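Long-range contacts in magnesium-protoporphyrin O-methyltransferase (Synechocystis sp., PDB 4QDK), which transfers a methyl group from S-adenosyl-L-methionine to Mg-protoporphyrin IX, giving the 13-monomethyl ester on the path to chlorophyll: residues Q119-L124 and S146-H151; D129-L134 and S154-R159. All coordinates share one frame; numbering follows the deposited sequence.

Overall arrangement
The two contacts interlock along the chain: 119-124 and 129-134 come first, and 146-151 and 154-159 follow in the same order, with helix 142-153 carrying one half of contact 1 and leading into the second half of contact 2. Their centres lie about 11 Å apart. They meet where L155 CD2 packs 3.6 Å from L124 O and where L121 CD2 lies 4.3 Å from C133 SG. Both reach S-adenosyl-L-homocysteine, at different ends. Contact 1 reads the adenine through D120 and L121, whereas in contact 2 the carbonyl of L134, just past strand 130-133, takes a hydrogen bond from the amino group of the homocysteine.

Contact 1. Residues Q119-L124 and S146-H151; sequences QDLAQL and SAMISH. With SAH (S-adenosyl-L-homocysteine), chain C.
The loop 119-124, which makes a short 3-10 turn at 121-123, lies against helix 142-153 and meets it through H151 and L124, the CA atoms of A122 and M148, the nearest such pair, being 6.0 Å apart. H151, three residues on from M148, sends its imidazole toward the loop and meets a cluster of carbonyl oxygens. H151 NE2 gives a hydrogen bond of 2.7 Å to L124 O, on a lone pair in the carbonyl plane, though bent at the hydrogen (144°). A122 O sits over one face of the ring, offset toward the rim; at 3.1 Å from H151 NE2 it is close, but the angle is too poor for a bond. L121 O lies at the ring edge, 3.1 Å from H151 CD2. Histidine suits this place because a flat ring fits among three carbonyls while its NE2-H serves one of them.

The loop follows strand 115-118 of the class I methyltransferase Rossmann-like sheet, where the adenine of the cofactor is recognised. D120 OD1 accepts a hydrogen bond from N6 of S-adenosyl-L-homocysteine, 2.9 Å away, and L121 N donates an almost straight bond to ring N1. The same OD1 takes a weak bond from A122 N, while K9 pairs with OD2, so the carboxylate is tied on both oxygens.

L121 supplies an apolar surface. With CG set between the backbone N and carbonyl carbon (chi1 61°), the branch lies against the purine, L121 CG 3.4 Å from N1 of the cofactor, and both its methyls touch M148 CE, CD2 lying also against N1. The methionine chain, bent at its last torsion, crosses the leucine at about a right angle and lays M148 CE 3.7 Å from L121 CD2; the flexible thioether chain can follow the leucine's contour.

Contact 2. Residues D129-L134 and S154-R159; sequences DTVICL and SLADRR. With SAH (S-adenosyl-L-homocysteine), chain C.
D129 OD1 is gripped twice, by the hydroxyl of T130, which donates to it with T130 OG1 2.7 Å from D129 OD1, and by NH2 of R158 across the contact. The arginine holds the carboxylate side-on: R158 NE reaches D129 OD2 at 2.9 Å, nearly straight and in the guanidinium plane, while OD1, met on its syn lone pair by R158 NH2, lies 31° out of that plane. The carboxylate and guanidinium planes are 42° apart. The salt bridge ties the start of the first strand of a beta-alpha-beta crossover of the Rossmann-like fold to the residue leading into its second strand; helix 142-153 links these parallel neighbours, 130-133 and 159-164.

Backbone bonds set the register. D129 O accepts from both R158 N and R159 N, and V131 N returns a 2.8 Å bond to R159 O. V131 faces the connecting loop, V131 CG2 lying 3.6 Å from A156 CB and close to L155 CB; a beta-branched valine suits a strand, and a small alanine lets the loop lie near it.

T130 and R159 lie on the same sheet face. Having given its proton to D129, T130 OG1 can accept from two nitrogens of R159, while NH1 of that arginine pairs with D58 and E226. Both bonds lie in the guanidinium plane of R159, T130 OG1 being 2.9 Å from R159 NE and 3.1 Å from R159 NH2.

Contact 1. Residues Q119-L124 and S146-H151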
# COMPACT_ATOMS: atom_id res chain seq x y z
N GLN A 119 16.25 9.70 -16.23
CA GLN A 119 16.07 11.09 -16.63
C GLN A 119 16.43 12.05 -15.50
O GLN A 119 16.07 11.82 -14.35
CB GLN A 119 14.62 11.32 -17.06
CG GLN A 119 14.33 12.71 -17.60
CD GLN A 119 14.72 12.87 -19.06
OE1 GLN A 119 15.89 12.70 -19.42
NE2 GLN A 119 13.75 13.20 -19.90
N ASP A 120 17.15 13.11 -15.85
CA ASP A 120 17.36 14.23 -14.95
C ASP A 120 16.01 14.92 -14.76
O ASP A 120 15.35 15.27 -15.74
CB ASP A 120 18.39 15.19 -15.55
CG ASP A 120 18.56 16.47 -14.76
OD1 ASP A 120 18.22 16.51 -13.56
OD2 ASP A 120 19.07 17.45 -15.36
N LEU A 121 15.59 15.11 -13.51
CA LEU A 121 14.27 15.68 -13.22
C LEU A 121 14.09 17.07 -13.84
O LEU A 121 12.97 17.49 -14.11
CB LEU A 121 13.98 15.70 -11.71
CG LEU A 121 14.89 16.50 -10.77
CD1 LEU A 121 14.45 17.96 -10.67
CD2 LEU A 121 14.93 15.86 -9.39
N ALA A 122 15.20 17.77 -14.06
CA ALA A 122 15.14 19.10 -14.66
C ALA A 122 14.69 19.04 -16.12
O ALA A 122 14.27 20.05 -16.69
CB ALA A 122 16.49 19.78 -14.55
N GLN A 123 14.78 17.86 -16.73
CA GLN A 123 14.41 17.69 -18.13
C GLN A 123 13.09 16.93 -18.27
O GLN A 123 12.66 16.62 -19.37
CB GLN A 123 15.52 16.96 -18.88
CG GLN A 123 16.86 17.68 -18.84
CD GLN A 123 17.98 16.88 -19.46
OE1 GLN A 123 17.78 15.74 -19.89
NE2 GLN A 123 19.17 17.47 -19.52
N LEU A 124 12.46 16.64 -17.13
CA LEU A 124 11.19 15.93 -17.09
C LEU A 124 10.08 16.74 -17.76
O LEU A 124 10.04 17.96 -17.65
CB LEU A 124 10.82 15.65 -15.64
CG LEU A 124 10.33 14.27 -15.20
CD1 LEU A 124 11.14 13.16 -15.84
CD2 LEU A 124 10.43 14.18 -13.69
N SER A 146 16.19 25.65 -6.02
CA SER A 146 15.13 26.54 -6.50
C SER A 146 14.77 26.27 -7.95
O SER A 146 13.59 26.20 -8.31
CB SER A 146 15.54 28.00 -6.34
OG SER A 146 14.51 28.86 -6.79
N ALA A 147 15.78 26.11 -8.79
CA ALA A 147 15.57 25.80 -10.20
C ALA A 147 14.85 24.46 -10.34
O ALA A 147 13.97 24.29 -11.19
CB ALA A 147 16.89 25.77 -10.95
N MET A 148 15.23 23.51 -9.49
CA MET A 148 14.64 22.17 -9.53
C MET A 148 13.18 22.20 -9.10
O MET A 148 12.32 21.62 -9.76
CB MET A 148 15.44 21.21 -8.65
CG MET A 148 16.86 20.97 -9.16
SD MET A 148 17.90 20.07 -7.99
CE MET A 148 17.10 18.47 -7.96
N ILE A 149 12.90 22.87 -7.98
CA ILE A 149 11.54 22.97 -7.47
C ILE A 149 10.63 23.69 -8.48
O ILE A 149 9.50 23.26 -8.72
CB ILE A 149 11.50 23.68 -6.11
CG1 ILE A 149 12.24 22.85 -5.05
CG2 ILE A 149 10.06 23.91 -5.66
CD1 ILE A 149 12.43 23.58 -3.74
N SER A 150 11.14 24.76 -9.07
CA SER A 150 10.37 25.52 -10.05
C SER A 150 9.98 24.67 -11.26
O SER A 150 8.85 24.74 -11.74
CB SER A 150 11.13 26.78 -10.48
OG SER A 150 11.18 27.72 -9.42
N HIS A 151 10.91 23.84 -11.73
CA HIS A 151 10.59 22.98 -12.87
C HIS A 151 9.57 21.92 -12.49
O HIS A 151 8.64 21.65 -13.26
CB HIS A 151 11.84 22.32 -13.44
CG HIS A 151 11.55 21.49 -14.65
ND1 HIS A 151 11.18 22.04 -15.86
CD2 HIS A 151 11.55 20.15 -14.83
CE1 HIS A 151 10.97 21.07 -16.74
NE2 HIS A 151 11.19 19.91 -16.14
N SAH C . 13.20 9.45 -3.72
CA SAH C . 13.71 8.11 -3.48
CB SAH C . 15.22 8.04 -3.65
CG SAH C . 16.02 9.03 -2.81
SD SAH C . 17.81 8.74 -2.93
C SAH C . 13.33 7.65 -2.08
O SAH C . 13.25 6.45 -1.81
OXT SAH C . 13.10 8.47 -1.19
C5' SAH C . 18.01 10.18 -4.01
C4' SAH C . 17.87 9.82 -5.48
O4' SAH C . 17.78 11.00 -6.25
C3' SAH C . 19.06 9.04 -6.03
O3' SAH C . 18.59 7.82 -6.56
C2' SAH C . 19.62 9.90 -7.14
O2' SAH C . 20.03 9.13 -8.25
C1' SAH C . 18.43 10.78 -7.49
N9 SAH C . 18.80 12.06 -8.11
C8 SAH C . 19.81 12.91 -7.75
N7 SAH C . 19.80 13.97 -8.59
C5 SAH C . 18.79 13.81 -9.48
C6 SAH C . 18.33 14.58 -10.54
N6 SAH C . 18.93 15.74 -10.84
N1 SAH C . 17.26 14.15 -11.29
C2 SAH C . 16.64 12.95 -10.98
N3 SAH C . 17.10 12.19 -9.93
C4 SAH C . 18.16 12.61 -9.19

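Contact 2. Residues D129-L134 and S154-R159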
# COMPACT_ATOMS: atom_id res chain seq x y z
N ASP A 129 -1.21 15.14 -11.69
CA ASP A 129 -1.96 15.74 -10.60
C ASP A 129 -1.01 16.05 -9.46
O ASP A 129 -1.05 17.14 -8.87
CB ASP A 129 -3.05 14.79 -10.09
CG ASP A 129 -3.73 15.31 -8.84
OD1 ASP A 129 -3.22 15.05 -7.72
OD2 ASP A 129 -4.77 15.99 -8.96
N THR A 130 -0.14 15.09 -9.16
CA THR A 130 0.76 15.19 -8.03
C THR A 130 2.19 14.85 -8.44
O THR A 130 2.44 13.82 -9.07
CB THR A 130 0.32 14.24 -6.89
OG1 THR A 130 -0.95 14.67 -6.38
CG2 THR A 130 1.35 14.24 -5.76
N VAL A 131 3.12 15.74 -8.10
CA VAL A 131 4.54 15.52 -8.34
C VAL A 131 5.24 15.38 -7.00
O VAL A 131 5.02 16.18 -6.09
CB VAL A 131 5.16 16.67 -9.15
CG1 VAL A 131 6.66 16.44 -9.34
CG2 VAL A 131 4.47 16.81 -10.49
N ILE A 132 6.08 14.36 -6.87
CA ILE A 132 6.73 14.07 -5.60
C ILE A 132 8.24 13.96 -5.74
O ILE A 132 8.75 13.30 -6.65
CB ILE A 132 6.18 12.77 -4.97
CG1 ILE A 132 4.65 12.83 -4.89
CG2 ILE A 132 6.78 12.56 -3.59
CD1 ILE A 132 4.01 11.56 -4.34
N CYS A 133 8.96 14.61 -4.83
CA CYS A 133 10.42 14.57 -4.83
C CYS A 133 10.92 14.39 -3.40
O CYS A 133 11.00 15.36 -2.64
CB CYS A 133 10.99 15.85 -5.44
SG CYS A 133 12.77 15.81 -5.70
N LEU A 134 11.26 13.16 -3.03
CA LEU A 134 11.68 12.85 -1.67
C LEU A 134 13.18 12.58 -1.55
O LEU A 134 13.76 11.80 -2.31
CB LEU A 134 10.92 11.63 -1.13
CG LEU A 134 9.39 11.71 -1.05
CD1 LEU A 134 8.81 10.44 -0.43
CD2 LEU A 134 8.94 12.95 -0.28
N SER A 154 6.09 23.12 -12.39
CA SER A 154 5.52 23.34 -13.72
C SER A 154 4.88 22.07 -14.27
O SER A 154 4.11 22.12 -15.23
CB SER A 154 6.58 23.85 -14.69
OG SER A 154 7.44 22.80 -15.12
N LEU A 155 5.20 20.93 -13.65
CA LEU A 155 4.65 19.65 -14.06
C LEU A 155 3.44 19.28 -13.22
O LEU A 155 2.68 18.38 -13.57
CB LEU A 155 5.70 18.55 -13.90
CG LEU A 155 7.07 18.73 -14.57
CD1 LEU A 155 7.94 17.51 -14.29
CD2 LEU A 155 6.92 18.96 -16.06
N ALA A 156 3.26 19.99 -12.11
CA ALA A 156 2.23 19.66 -11.14
C ALA A 156 0.94 20.44 -11.37
O ALA A 156 0.88 21.65 -11.13
CB ALA A 156 2.74 19.89 -9.72
N ASP A 157 -0.10 19.74 -11.82
CA ASP A 157 -1.41 20.37 -12.01
C ASP A 157 -1.99 20.86 -10.69
O ASP A 157 -2.63 21.92 -10.65
CB ASP A 157 -2.38 19.40 -12.69
CG ASP A 157 -2.16 19.28 -14.18
OD1 ASP A 157 -1.51 20.18 -14.77
OD2 ASP A 157 -2.64 18.30 -14.78
N ARG A 158 -1.77 20.11 -9.62
CA ARG A 158 -2.40 20.44 -8.34
C ARG A 158 -1.47 20.39 -7.13
O ARG A 158 -1.56 21.24 -6.25
CB ARG A 158 -3.62 19.53 -8.09
CG ARG A 158 -4.44 19.91 -6.87
CD ARG A 158 -5.65 19.01 -6.71
NE ARG A 158 -5.27 17.61 -6.59
CZ ARG A 158 -4.99 17.01 -5.43
NH1 ARG A 158 -5.05 17.69 -4.30
NH2 ARG A 158 -4.65 15.73 -5.42
N ARG A 159 -0.59 19.39 -7.08
CA ARG A 159 0.16 19.14 -5.86
C ARG A 159 1.64 18.80 -6.06
O ARG A 159 2.00 18.03 -6.94
CB ARG A 159 -0.54 18.05 -5.04
CG ARG A 159 0.20 17.63 -3.78
CD ARG A 159 -0.66 16.73 -2.92
NE ARG A 159 -1.19 15.59 -3.66
CZ ARG A 159 -2.02 14.69 -3.15
NH1 ARG A 159 -2.41 14.80 -1.88
NH2 ARG A 159 -2.46 13.68 -3.89
N SAH C . 13.20 9.45 -3.72
CA SAH C . 13.71 8.11 -3.48
CB SAH C . 15.22 8.04 -3.65
CG SAH C . 16.02 9.03 -2.81
SD SAH C . 17.81 8.74 -2.93
C SAH C . 13.33 7.65 -2.08
O SAH C . 13.25 6.45 -1.81
OXT SAH C . 13.10 8.47 -1.19
C5' SAH C . 18.01 10.18 -4.01
C4' SAH C . 17.87 9.82 -5.48
O4' SAH C . 17.78 11.00 -6.25
C3' SAH C . 19.06 9.04 -6.03
O3' SAH C . 18.59 7.82 -6.56
C2' SAH C . 19.62 9.90 -7.14
O2' SAH C . 20.03 9.13 -8.25
C1' SAH C . 18.43 10.78 -7.49
N9 SAH C . 18.80 12.06 -8.11
C8 SAH C . 19.81 12.91 -7.75
N7 SAH C . 19.80 13.97 -8.59
C5 SAH C . 18.79 13.81 -9.48
C6 SAH C . 18.33 14.58 -10.54
N6 SAH C . 18.93 15.74 -10.84
N1 SAH C . 17.26 14.15 -11.29
C2 SAH C . 16.64 12.95 -10.98
N3 SAH C . 17.10 12.19 -9.93
C4 SAH C . 18.16 12.61 -9.19